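Local structure of lectin (Lotus tetragonolobus, 2EIG) at residues Gly100-Thr105 / Ala116-Ser121; Phe68-Val73 / Asp80-Phe85; Phe204-Trp209 / Glu214-Tyr219; Ile138-Ile143 / Gln188-Lys193. The protein probably binds L-fucosyl sugars through a legume lectin fold that carries paired calcium and manganese sites. All coordinates share one frame; numbering follows the deposited sequence.

Interaction 1 of 4, residues Gly100-Thr105 / Ala116-Ser121; sequences GYLGIT and AVEFDS. With MN (manganese (II) ion), chain F; CA (calcium ion), chain G.
Leu102 faces Glu118 and Ile104 faces Ala116, each pair with CA atoms 8.4 Å apart, too far for backbone pairing: segment 100-105 is a loop laid over strand 115-120. The loop leaves a 3-10 turn at Tyr101, whose O accepts from both Ile104 N and Thr105 N, and Leu102 and Gly103 follow with positive phi. Leu102 crosses Glu118 at about a right angle and sets CD1 3.6 Å from Glu118 OE1. Ile104 carries CG1 between its backbone N and carbonyl carbon (chi1 58°) and, extended from there, brings CD1 to 3.8 Å from Ala116 CB. The twin metal site of legume lectins lies toward the C-terminal end of strand 115-120. Glu118 OE2 binds manganese at 2.2 Å. Asp120 OD1 bridges the two ions, 2.2 Å from manganese and 2.5 Å from calcium, and Asp120 OD2 makes calcium binding bidentate. Asp127 and His135 also bind manganese; His122, Asn124 and Asp127 also bind calcium. One of the two waters on calcium donates to Gly100 O (2.5 Å), linking the loop to the site, and one of the two on manganese donates to Glu118 OE1 (2.6 Å), steadying the carboxylate oxygen that does not bind metal.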
# COMPACT_ATOMS: atom_id res chain seq x y z
N GLY A 100 -22.56 -17.48 8.81
CA GLY A 100 -21.88 -16.26 8.40
C GLY A 100 -20.41 -16.20 8.79
O GLY A 100 -19.70 -15.29 8.31
N TYR A 101 -19.99 -17.11 9.67
CA TYR A 101 -18.56 -17.26 10.07
C TYR A 101 -17.74 -18.04 9.04
O TYR A 101 -16.53 -18.18 9.19
CB TYR A 101 -18.44 -17.87 11.44
CG TYR A 101 -19.04 -16.97 12.48
CD1 TYR A 101 -18.39 -15.76 12.83
CD2 TYR A 101 -20.28 -17.27 13.07
CE1 TYR A 101 -18.95 -14.87 13.75
CE2 TYR A 101 -20.86 -16.38 14.01
CZ TYR A 101 -20.18 -15.19 14.34
OH TYR A 101 -20.69 -14.27 15.27
N LEU A 102 -18.42 -18.51 7.98
CA LEU A 102 -17.77 -18.99 6.74
C LEU A 102 -16.85 -20.19 6.87
O LEU A 102 -16.13 -20.51 5.93
CB LEU A 102 -17.12 -17.81 5.94
CG LEU A 102 -18.16 -16.82 5.39
CD1 LEU A 102 -17.55 -15.52 4.87
CD2 LEU A 102 -19.08 -17.41 4.26
N GLY A 103 -16.93 -20.91 7.98
CA GLY A 103 -16.09 -22.06 8.24
C GLY A 103 -14.65 -21.64 8.51
O GLY A 103 -13.76 -22.49 8.51
N ILE A 104 -14.41 -20.35 8.72
CA ILE A 104 -13.03 -19.85 8.94
C ILE A 104 -12.84 -19.18 10.31
O ILE A 104 -11.74 -19.08 10.82
CB ILE A 104 -12.54 -18.89 7.83
CG1 ILE A 104 -13.47 -17.66 7.67
CG2 ILE A 104 -12.34 -19.69 6.48
CD1 ILE A 104 -13.12 -16.71 6.54
N THR A 105 -13.92 -18.73 10.90
CA THR A 105 -13.85 -18.01 12.17
C THR A 105 -14.59 -18.81 13.22
O THR A 105 -15.76 -19.09 13.05
CB THR A 105 -14.48 -16.60 12.02
OG1 THR A 105 -13.60 -15.78 11.23
CG2 THR A 105 -14.73 -15.92 13.39
N ALA A 116 -8.23 -14.42 4.19
CA ALA A 116 -9.25 -14.92 3.31
C ALA A 116 -9.74 -13.83 2.34
O ALA A 116 -9.70 -12.64 2.66
CB ALA A 116 -10.42 -15.47 4.14
N VAL A 117 -10.11 -14.26 1.13
CA VAL A 117 -10.90 -13.52 0.21
C VAL A 117 -12.29 -14.20 0.16
O VAL A 117 -12.45 -15.35 -0.30
CB VAL A 117 -10.25 -13.46 -1.20
CG1 VAL A 117 -11.16 -12.65 -2.19
CG2 VAL A 117 -8.78 -12.87 -1.13
N GLU A 118 -13.28 -13.48 0.65
CA GLU A 118 -14.61 -14.02 0.81
C GLU A 118 -15.53 -13.50 -0.26
O GLU A 118 -15.42 -12.37 -0.73
CB GLU A 118 -15.22 -13.71 2.20
CG GLU A 118 -15.43 -12.20 2.38
CD GLU A 118 -16.23 -11.85 3.62
OE1 GLU A 118 -15.96 -12.35 4.71
OE2 GLU A 118 -17.12 -11.03 3.47
N PHE A 119 -16.47 -14.34 -0.61
CA PHE A 119 -17.47 -14.01 -1.59
C PHE A 119 -18.67 -14.29 -0.71
O PHE A 119 -19.09 -15.42 -0.53
CB PHE A 119 -17.38 -14.94 -2.80
CG PHE A 119 -16.13 -14.75 -3.62
CD1 PHE A 119 -14.98 -15.50 -3.35
CD2 PHE A 119 -16.08 -13.80 -4.65
CE1 PHE A 119 -13.81 -15.34 -4.11
CE2 PHE A 119 -14.93 -13.64 -5.41
CZ PHE A 119 -13.78 -14.40 -5.15
N ASP A 120 -19.22 -13.25 -0.16
CA ASP A 120 -20.16 -13.35 0.91
C ASP A 120 -21.52 -12.96 0.32
O ASP A 120 -21.68 -11.86 -0.19
CB ASP A 120 -19.72 -12.36 2.02
CG ASP A 120 -20.56 -12.44 3.27
OD1 ASP A 120 -20.08 -12.02 4.34
OD2 ASP A 120 -21.72 -12.88 3.24
N SER A 121 -22.47 -13.88 0.40
CA SER A 121 -23.77 -13.72 -0.29
C SER A 121 -24.85 -13.22 0.67
O SER A 121 -25.99 -13.14 0.30
CB SER A 121 -24.19 -15.08 -0.84
OG SER A 121 -24.17 -16.07 0.17
MN MN F . -18.69 -10.38 4.85
CA CA G . -22.03 -12.68 5.68
O HOH W 1 -20.23 -13.26 6.96
O HOH W 2 -17.78 -11.58 6.41
O HOH W 3 -17.37 -8.63 5.28
O HOH W 4 -22.48 -14.95 5.26

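Interaction 2 of 4, residues Phe68-Val73 / Asp80-Phe85; sequences FIVSNV and DGVVFF
Val82 CG1 reaches the Phe68 ring obliquely, 4.4 Å from Phe68 CD1, while Val70 CG1 of the ring's own strand lies at its edge, in the ring plane. The Phe119 ring also meets this phenyl group, with the two planes at about 55°. Val82 CG1 comes within 4.3 Å of Val70 CG1 as well, so one methyl group serves both partners. It gets there because CG1 of Val82 stands between the backbone N and the carbonyl carbon (chi1 53°). The two strands belong to opposite sheets of the legume lectin beta sandwich: 61-72 to the back sheet, 81-88 to the seven-stranded front sheet. Their touch is light, and His216 packs on Val70 and Val82 alike to fill out the layer between the sheets. Strand 81-88 starts from an irregular backbone. A cis peptide bond precedes Asp80, a non-proline cis link known from this family, and Asp80 and Gly81 then both face Thr207 in a classic beta bulge. With phi at 155°, Gly81 takes a conformation that a residue with a CB could hardly adopt, since that atom would run into Asp80 O. On the back sheet, Asn72 OD1 is hydrogen-bonded to Arg153 NH1.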
# COMPACT_ATOMS: atom_id res chain seq x y z
N PHE A 68 -15.77 -20.09 -10.52
CA PHE A 68 -16.78 -20.64 -9.63
C PHE A 68 -18.13 -20.03 -9.99
O PHE A 68 -18.22 -19.00 -10.64
CB PHE A 68 -16.42 -20.38 -8.16
CG PHE A 68 -16.56 -18.94 -7.75
CD1 PHE A 68 -17.76 -18.50 -7.14
CD2 PHE A 68 -15.53 -18.04 -7.96
CE1 PHE A 68 -17.92 -17.15 -6.77
CE2 PHE A 68 -15.66 -16.64 -7.58
CZ PHE A 68 -16.88 -16.22 -6.99
N ILE A 69 -19.19 -20.71 -9.59
CA ILE A 69 -20.50 -20.12 -9.69
C ILE A 69 -21.22 -20.38 -8.34
O ILE A 69 -21.11 -21.48 -7.78
CB ILE A 69 -21.31 -20.70 -10.86
CG1 ILE A 69 -20.83 -20.18 -12.25
CG2 ILE A 69 -22.68 -20.34 -10.69
CD1 ILE A 69 -21.49 -20.84 -13.67
N VAL A 70 -21.93 -19.38 -7.83
CA VAL A 70 -22.88 -19.57 -6.73
C VAL A 70 -24.30 -19.57 -7.26
O VAL A 70 -24.64 -18.78 -8.16
CB VAL A 70 -22.68 -18.54 -5.55
CG1 VAL A 70 -21.21 -18.57 -5.08
CG2 VAL A 70 -23.09 -17.11 -5.95
N SER A 71 -25.11 -20.49 -6.75
CA SER A 71 -26.44 -20.72 -7.30
C SER A 71 -27.47 -20.78 -6.22
O SER A 71 -27.26 -21.42 -5.17
CB SER A 71 -26.48 -22.01 -8.11
OG SER A 71 -25.58 -21.91 -9.16
N ASN A 72 -28.59 -20.12 -6.50
CA ASN A 72 -29.78 -20.18 -5.61
C ASN A 72 -30.32 -21.60 -5.48
O ASN A 72 -30.18 -22.39 -6.38
CB ASN A 72 -30.91 -19.30 -6.17
CG ASN A 72 -30.59 -17.84 -6.13
OD1 ASN A 72 -29.52 -17.44 -5.68
ND2 ASN A 72 -31.54 -17.01 -6.62
N VAL A 73 -30.92 -21.91 -4.35
CA VAL A 73 -31.53 -23.20 -4.10
C VAL A 73 -32.96 -22.95 -3.64
O VAL A 73 -33.19 -22.14 -2.74
CB VAL A 73 -30.85 -23.97 -2.93
CG1 VAL A 73 -31.48 -25.37 -2.76
CG2 VAL A 73 -29.36 -24.08 -3.10
N ASP A 80 -23.97 -18.97 2.66
CA ASP A 80 -23.42 -17.77 3.28
C ASP A 80 -22.26 -17.21 2.50
O ASP A 80 -21.96 -16.05 2.56
CB ASP A 80 -22.97 -18.09 4.71
CG ASP A 80 -24.05 -17.77 5.73
OD1 ASP A 80 -24.09 -16.58 6.11
OD2 ASP A 80 -24.81 -18.69 6.13
N GLY A 81 -21.53 -18.06 1.82
CA GLY A 81 -20.50 -17.58 0.94
C GLY A 81 -19.48 -18.65 0.79
O GLY A 81 -19.61 -19.69 1.40
N VAL A 82 -18.50 -18.37 -0.05
CA VAL A 82 -17.34 -19.22 -0.22
C VAL A 82 -16.12 -18.29 -0.15
O VAL A 82 -16.15 -17.14 -0.62
CB VAL A 82 -17.40 -20.06 -1.56
CG1 VAL A 82 -17.64 -19.16 -2.80
CG2 VAL A 82 -16.10 -20.92 -1.77
N VAL A 83 -15.06 -18.77 0.49
CA VAL A 83 -13.82 -18.02 0.56
C VAL A 83 -12.65 -18.79 0.02
O VAL A 83 -12.63 -19.98 0.13
CB VAL A 83 -13.56 -17.53 2.01
CG1 VAL A 83 -14.90 -17.04 2.62
CG2 VAL A 83 -12.87 -18.60 2.87
N PHE A 84 -11.71 -18.07 -0.59
CA PHE A 84 -10.36 -18.52 -0.70
C PHE A 84 -9.57 -18.06 0.55
O PHE A 84 -9.64 -16.89 0.94
CB PHE A 84 -9.65 -17.97 -1.96
CG PHE A 84 -8.19 -18.36 -2.02
CD1 PHE A 84 -7.81 -19.64 -2.45
CD2 PHE A 84 -7.21 -17.49 -1.55
CE1 PHE A 84 -6.48 -20.01 -2.46
CE2 PHE A 84 -5.88 -17.84 -1.56
CZ PHE A 84 -5.50 -19.10 -2.03
N PHE A 85 -8.85 -18.97 1.16
CA PHE A 85 -8.16 -18.70 2.40
C PHE A 85 -6.82 -19.44 2.59
O PHE A 85 -6.60 -20.55 2.06
CB PHE A 85 -9.07 -18.86 3.65
CG PHE A 85 -9.28 -20.30 4.15
CD1 PHE A 85 -8.85 -20.65 5.41
CD2 PHE A 85 -10.00 -21.24 3.41
CE1 PHE A 85 -9.09 -21.94 5.95
CE2 PHE A 85 -10.22 -22.57 3.92
CZ PHE A 85 -9.79 -22.90 5.19

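Interaction 3 of 4, residues Phe204-Trp209 / Glu214-Tyr219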
# COMPACT_ATOMS: atom_id res chain seq x y z
N PHE A 204 -10.32 -23.49 0.08
CA PHE A 204 -11.62 -22.85 0.11
C PHE A 204 -12.39 -23.31 1.30
O PHE A 204 -12.24 -24.44 1.74
CB PHE A 204 -12.42 -23.19 -1.15
CG PHE A 204 -11.72 -22.83 -2.42
CD1 PHE A 204 -10.95 -23.79 -3.10
CD2 PHE A 204 -11.82 -21.52 -2.95
CE1 PHE A 204 -10.30 -23.45 -4.28
CE2 PHE A 204 -11.15 -21.19 -4.15
CZ PHE A 204 -10.40 -22.18 -4.81
N SER A 205 -13.22 -22.41 1.80
CA SER A 205 -14.17 -22.73 2.81
C SER A 205 -15.50 -22.14 2.38
O SER A 205 -15.55 -21.03 1.84
CB SER A 205 -13.73 -22.14 4.15
OG SER A 205 -14.71 -22.39 5.10
N ALA A 206 -16.57 -22.87 2.66
CA ALA A 206 -17.91 -22.41 2.29
C ALA A 206 -18.91 -22.92 3.29
O ALA A 206 -18.75 -23.97 3.85
CB ALA A 206 -18.26 -22.90 0.89
N THR A 207 -19.97 -22.14 3.55
CA THR A 207 -20.99 -22.54 4.48
C THR A 207 -22.34 -22.15 3.90
O THR A 207 -22.45 -21.29 3.04
CB THR A 207 -20.91 -21.79 5.85
OG1 THR A 207 -20.80 -20.38 5.59
CG2 THR A 207 -19.74 -22.29 6.68
N THR A 208 -23.36 -22.82 4.40
CA THR A 208 -24.75 -22.51 4.09
C THR A 208 -25.44 -22.65 5.45
O THR A 208 -24.88 -23.16 6.41
CB THR A 208 -25.36 -23.50 3.09
OG1 THR A 208 -25.25 -24.82 3.62
CG2 THR A 208 -24.64 -23.43 1.70
N TRP A 209 -26.65 -22.16 5.51
CA TRP A 209 -27.32 -22.03 6.78
C TRP A 209 -28.65 -22.81 6.66
O TRP A 209 -28.74 -23.82 5.95
CB TRP A 209 -27.48 -20.54 7.11
CG TRP A 209 -27.91 -20.24 8.49
CD1 TRP A 209 -29.03 -19.56 8.87
CD2 TRP A 209 -27.26 -20.64 9.70
NE1 TRP A 209 -29.12 -19.52 10.22
CE2 TRP A 209 -28.04 -20.17 10.77
CE3 TRP A 209 -26.06 -21.33 9.98
CZ2 TRP A 209 -27.67 -20.33 12.12
CZ3 TRP A 209 -25.72 -21.56 11.32
CH2 TRP A 209 -26.51 -21.05 12.37
N GLU A 214 -27.06 -21.77 -0.57
CA GLU A 214 -26.80 -21.67 -1.99
C GLU A 214 -25.75 -22.74 -2.33
O GLU A 214 -25.09 -23.28 -1.44
CB GLU A 214 -26.29 -20.27 -2.36
CG GLU A 214 -25.01 -19.94 -1.66
CD GLU A 214 -24.52 -18.53 -1.84
OE1 GLU A 214 -24.99 -17.81 -2.78
OE2 GLU A 214 -23.61 -18.15 -1.04
N ARG A 215 -25.60 -23.05 -3.62
CA ARG A 215 -24.46 -23.82 -4.07
C ARG A 215 -23.25 -22.87 -4.16
O ARG A 215 -23.42 -21.67 -4.44
CB ARG A 215 -24.75 -24.43 -5.45
CG ARG A 215 -25.98 -25.42 -5.53
CD ARG A 215 -25.93 -26.34 -6.76
NE ARG A 215 -24.68 -27.10 -6.78
CZ ARG A 215 -24.44 -28.21 -6.08
NH1 ARG A 215 -25.38 -28.76 -5.32
NH2 ARG A 215 -23.23 -28.77 -6.16
N HIS A 216 -22.05 -23.42 -3.94
CA HIS A 216 -20.78 -22.79 -4.33
C HIS A 216 -20.00 -23.86 -5.03
O HIS A 216 -19.54 -24.78 -4.41
CB HIS A 216 -19.96 -22.29 -3.14
CG HIS A 216 -20.80 -21.67 -2.07
ND1 HIS A 216 -21.27 -22.39 -1.00
CD2 HIS A 216 -21.31 -20.42 -1.93
CE1 HIS A 216 -22.00 -21.61 -0.22
NE2 HIS A 216 -22.02 -20.40 -0.74
N ASP A 217 -19.93 -23.75 -6.35
CA ASP A 217 -19.35 -24.79 -7.16
C ASP A 217 -18.24 -24.12 -7.87
O ASP A 217 -18.44 -23.11 -8.58
CB ASP A 217 -20.34 -25.30 -8.20
CG ASP A 217 -21.53 -25.92 -7.57
OD1 ASP A 217 -22.64 -25.60 -8.04
OD2 ASP A 217 -21.35 -26.70 -6.61
N ILE A 218 -17.09 -24.73 -7.68
CA ILE A 218 -15.84 -24.27 -8.20
C ILE A 218 -15.50 -25.19 -9.34
O ILE A 218 -15.50 -26.41 -9.20
CB ILE A 218 -14.74 -24.37 -7.11
CG1 ILE A 218 -15.16 -23.58 -5.85
CG2 ILE A 218 -13.38 -23.85 -7.65
CD1 ILE A 218 -14.21 -23.81 -4.67
N TYR A 219 -15.12 -24.57 -10.46
CA TYR A 219 -14.90 -25.27 -11.69
C TYR A 219 -13.44 -25.54 -12.01
O TYR A 219 -13.13 -26.48 -12.75
CB TYR A 219 -15.51 -24.47 -12.82
CG TYR A 219 -16.96 -24.20 -12.57
CD1 TYR A 219 -17.45 -22.93 -12.65
CD2 TYR A 219 -17.84 -25.24 -12.21
CE1 TYR A 219 -18.78 -22.65 -12.41
CE2 TYR A 219 -19.19 -24.99 -11.95
CZ TYR A 219 -19.65 -23.70 -12.06
OH TYR A 219 -20.96 -23.44 -11.84
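Ile218 CD1 sits over one face of the Phe204 ring, 3.6 Å from its centroid and 15° off the ring normal, in a CH-pi contact shifted toward the rim. The two side chains come from opposite directions because their strands lie in the two facing sheets of the beta sandwich: 204-208 in the seven-stranded front sheet and 214-219 in the back one. Strand axes approach to 7.8 Å and run nearly antiparallel, at 165°. Next along, the Ala206 methyl CB lies 3.6 Å from His216 ND1, meeting the imidazole obliquely. Thr207 turns its side chain away, yet its carbonyl O comes to the edge of that ring, near its plane, 3.3 Å from His216 CE1. At the close of the row Thr208 CG2 presses on Glu214 O at 3.2 Å, a tight fit against a buried carbonyl oxygen that has no polar partner in the model.

The second shell fixes the imidazole. His216 NE2 gives a bent bond to Glu214 OE2 (2.8 Å), while ND1 is bonded to Met30 O; as both partners are acceptors, the imidazole is probably doubly protonated. Glu214 is held in turn by a salt bridge to Arg153 and a hydrogen bond from Ser121, and Thr208 OG1 is bonded to Thr39. On the far side of the strand, Arg215 grips Asp217 side-on with two nitrogens, NE meeting the syn lone pair of OD1 at 2.8 Å.

Interaction 4 of 4, residues Ile138-Ile143 / Gln188-Lys193; sequences IDVNSI and QEIDLK
Ile190 CD1 touches two methyl groups of strand 135-140, 3.6 Å from Val140 CG2 and 3.7 Å from Ile138 CG2. Val140 and Ile190 run alongside each other with opposed directions. Ile138 meets its partners at a slant, its CG2 also reaching 3.8 Å to Gln188 CB while its CD1 lies 3.9 Å from Gln188 N. Gln188 offers only the root of its side chain: it bends at chi2 (53°), and the amide leads away. Leu172 and Val195 extend this apolar patch, which joins the front sheet of the lectin sandwich to the turn where strand 183-189 of the back sheet gives way to helix 192-195.

Hydrogen bonds act within the turn. Asp191 is the N-cap of the helix, and its OD2 accepts from Lys193 N at 3.2 Å, approached from the anti side and some 24° off the carboxylate plane. Tyr165 OH is bonded to both Ile190 O and Leu192 N, bracing the chain on either side of the cap.

Val140 also packs on Leu146 of a second subunit, and Glu189 N is bonded to Glu189 OE2 of that subunit; Thr169 and Asp168 of a third pack on Glu189 and Asp191. With methyl and methylene groups doing most of the touching, the contact of Ile190 with the front sheet is apolar and rests on close fit and burial, while the polar bonds lie within the turn itself.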
# COMPACT_ATOMS: atom_id res chain seq x y z
N ILE A 138 -11.76 -8.76 1.75
CA ILE A 138 -10.49 -9.30 2.27
C ILE A 138 -10.48 -9.32 3.79
O ILE A 138 -10.69 -8.29 4.44
CB ILE A 138 -9.29 -8.59 1.70
CG1 ILE A 138 -9.27 -8.87 0.18
CG2 ILE A 138 -8.02 -9.12 2.38
CD1 ILE A 138 -8.36 -7.98 -0.60
N ASP A 139 -10.35 -10.54 4.34
CA ASP A 139 -10.44 -10.83 5.75
C ASP A 139 -9.08 -11.25 6.30
O ASP A 139 -8.41 -12.17 5.77
CB ASP A 139 -11.38 -12.01 6.01
CG ASP A 139 -12.74 -11.82 5.43
OD1 ASP A 139 -13.43 -12.84 5.38
OD2 ASP A 139 -13.10 -10.68 5.02
N VAL A 140 -8.69 -10.61 7.40
CA VAL A 140 -7.51 -11.06 8.13
C VAL A 140 -7.86 -11.22 9.60
O VAL A 140 -8.17 -10.23 10.27
CB VAL A 140 -6.32 -10.12 7.95
CG1 VAL A 140 -5.05 -10.69 8.66
CG2 VAL A 140 -6.09 -9.86 6.50
N ASN A 141 -7.88 -12.47 10.05
CA ASN A 141 -8.11 -12.83 11.45
C ASN A 141 -9.53 -12.52 11.91
O ASN A 141 -9.91 -12.85 13.01
CB ASN A 141 -7.10 -12.10 12.39
CG ASN A 141 -5.68 -12.44 12.09
OD1 ASN A 141 -4.73 -11.79 12.59
ND2 ASN A 141 -5.48 -13.46 11.27
N SER A 142 -10.29 -11.79 11.12
CA SER A 142 -11.62 -11.40 11.55
C SER A 142 -12.63 -11.67 10.42
O SER A 142 -12.25 -11.67 9.26
CB SER A 142 -11.56 -9.91 11.89
OG SER A 142 -12.85 -9.41 12.12
N ILE A 143 -13.89 -11.89 10.79
CA ILE A 143 -15.02 -12.02 9.84
C ILE A 143 -15.43 -10.65 9.32
O ILE A 143 -16.11 -10.54 8.29
CB ILE A 143 -16.25 -12.78 10.49
CG1 ILE A 143 -17.08 -13.52 9.43
CG2 ILE A 143 -17.14 -11.79 11.35
CD1 ILE A 143 -16.28 -14.47 8.44
N GLN A 188 -5.58 -5.21 -0.38
CA GLN A 188 -5.24 -4.98 1.01
C GLN A 188 -3.79 -5.29 1.27
O GLN A 188 -3.29 -6.35 0.92
CB GLN A 188 -6.11 -5.81 1.94
CG GLN A 188 -6.06 -5.39 3.41
CD GLN A 188 -6.36 -3.89 3.63
OE1 GLN A 188 -7.51 -3.43 3.55
NE2 GLN A 188 -5.32 -3.13 3.92
N GLU A 189 -3.13 -4.37 1.97
CA GLU A 189 -1.82 -4.67 2.46
C GLU A 189 -1.89 -5.70 3.57
O GLU A 189 -2.59 -5.51 4.55
CB GLU A 189 -1.15 -3.40 2.95
CG GLU A 189 0.32 -3.63 3.15
CD GLU A 189 0.74 -3.21 4.51
OE1 GLU A 189 0.26 -2.11 4.93
OE2 GLU A 189 1.55 -3.95 5.13
N ILE A 190 -1.16 -6.81 3.41
CA ILE A 190 -1.12 -7.86 4.45
C ILE A 190 0.28 -8.44 4.51
O ILE A 190 0.77 -8.97 3.50
CB ILE A 190 -2.11 -9.05 4.16
CG1 ILE A 190 -3.48 -8.56 3.77
CG2 ILE A 190 -2.19 -10.02 5.38
CD1 ILE A 190 -4.45 -9.66 3.34
N ASP A 191 0.94 -8.35 5.66
CA ASP A 191 2.19 -9.08 5.85
C ASP A 191 1.88 -10.51 6.27
O ASP A 191 1.56 -10.75 7.44
CB ASP A 191 3.09 -8.41 6.91
CG ASP A 191 4.56 -8.82 6.78
OD1 ASP A 191 5.43 -7.95 7.04
OD2 ASP A 191 4.86 -10.00 6.41
N LEU A 192 1.97 -11.46 5.32
CA LEU A 192 1.68 -12.88 5.61
C LEU A 192 2.50 -13.40 6.75
O LEU A 192 2.04 -14.22 7.51
CB LEU A 192 1.91 -13.77 4.38
CG LEU A 192 0.97 -13.62 3.21
CD1 LEU A 192 1.19 -14.70 2.13
CD2 LEU A 192 -0.50 -13.54 3.66
N LYS A 193 3.72 -12.90 6.89
CA LYS A 193 4.62 -13.42 7.94
C LYS A 193 4.24 -12.86 9.30
O LYS A 193 4.63 -13.46 10.30
CB LYS A 193 6.10 -13.13 7.60
CG LYS A 193 7.15 -13.75 8.52
CD LYS A 193 8.57 -13.25 8.21
CE LYS A 193 9.60 -13.92 9.16
NZ LYS A 193 10.62 -13.00 9.82

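In the fold
Interactions 2 and 3, with centres 4 Å apart, bridge the same two sheets at one end of the sandwich; Ile69 N to Asp217 O and Val83 N to Ser205 O, both 2.7 Å, stitch them together within the sheets. Interaction 1, centred 9 Å from interaction 2, supplies Glu118 and Asp120 to the metal site, and its Leu102 O lies 2.5 Å from Ser205 OG of interaction 3, a hydrogen bond. Strand 135-140 carries the metal neighbourhood on to interaction 4: Asp139 OD1 stands 2.7 Å from Glu118 OE1, close for two carboxylates and consistent with a shared proton. Interaction 4, 21 Å from interaction 3 between centres, lies across the chain's centre; it and interaction 1 both touch a second subunit.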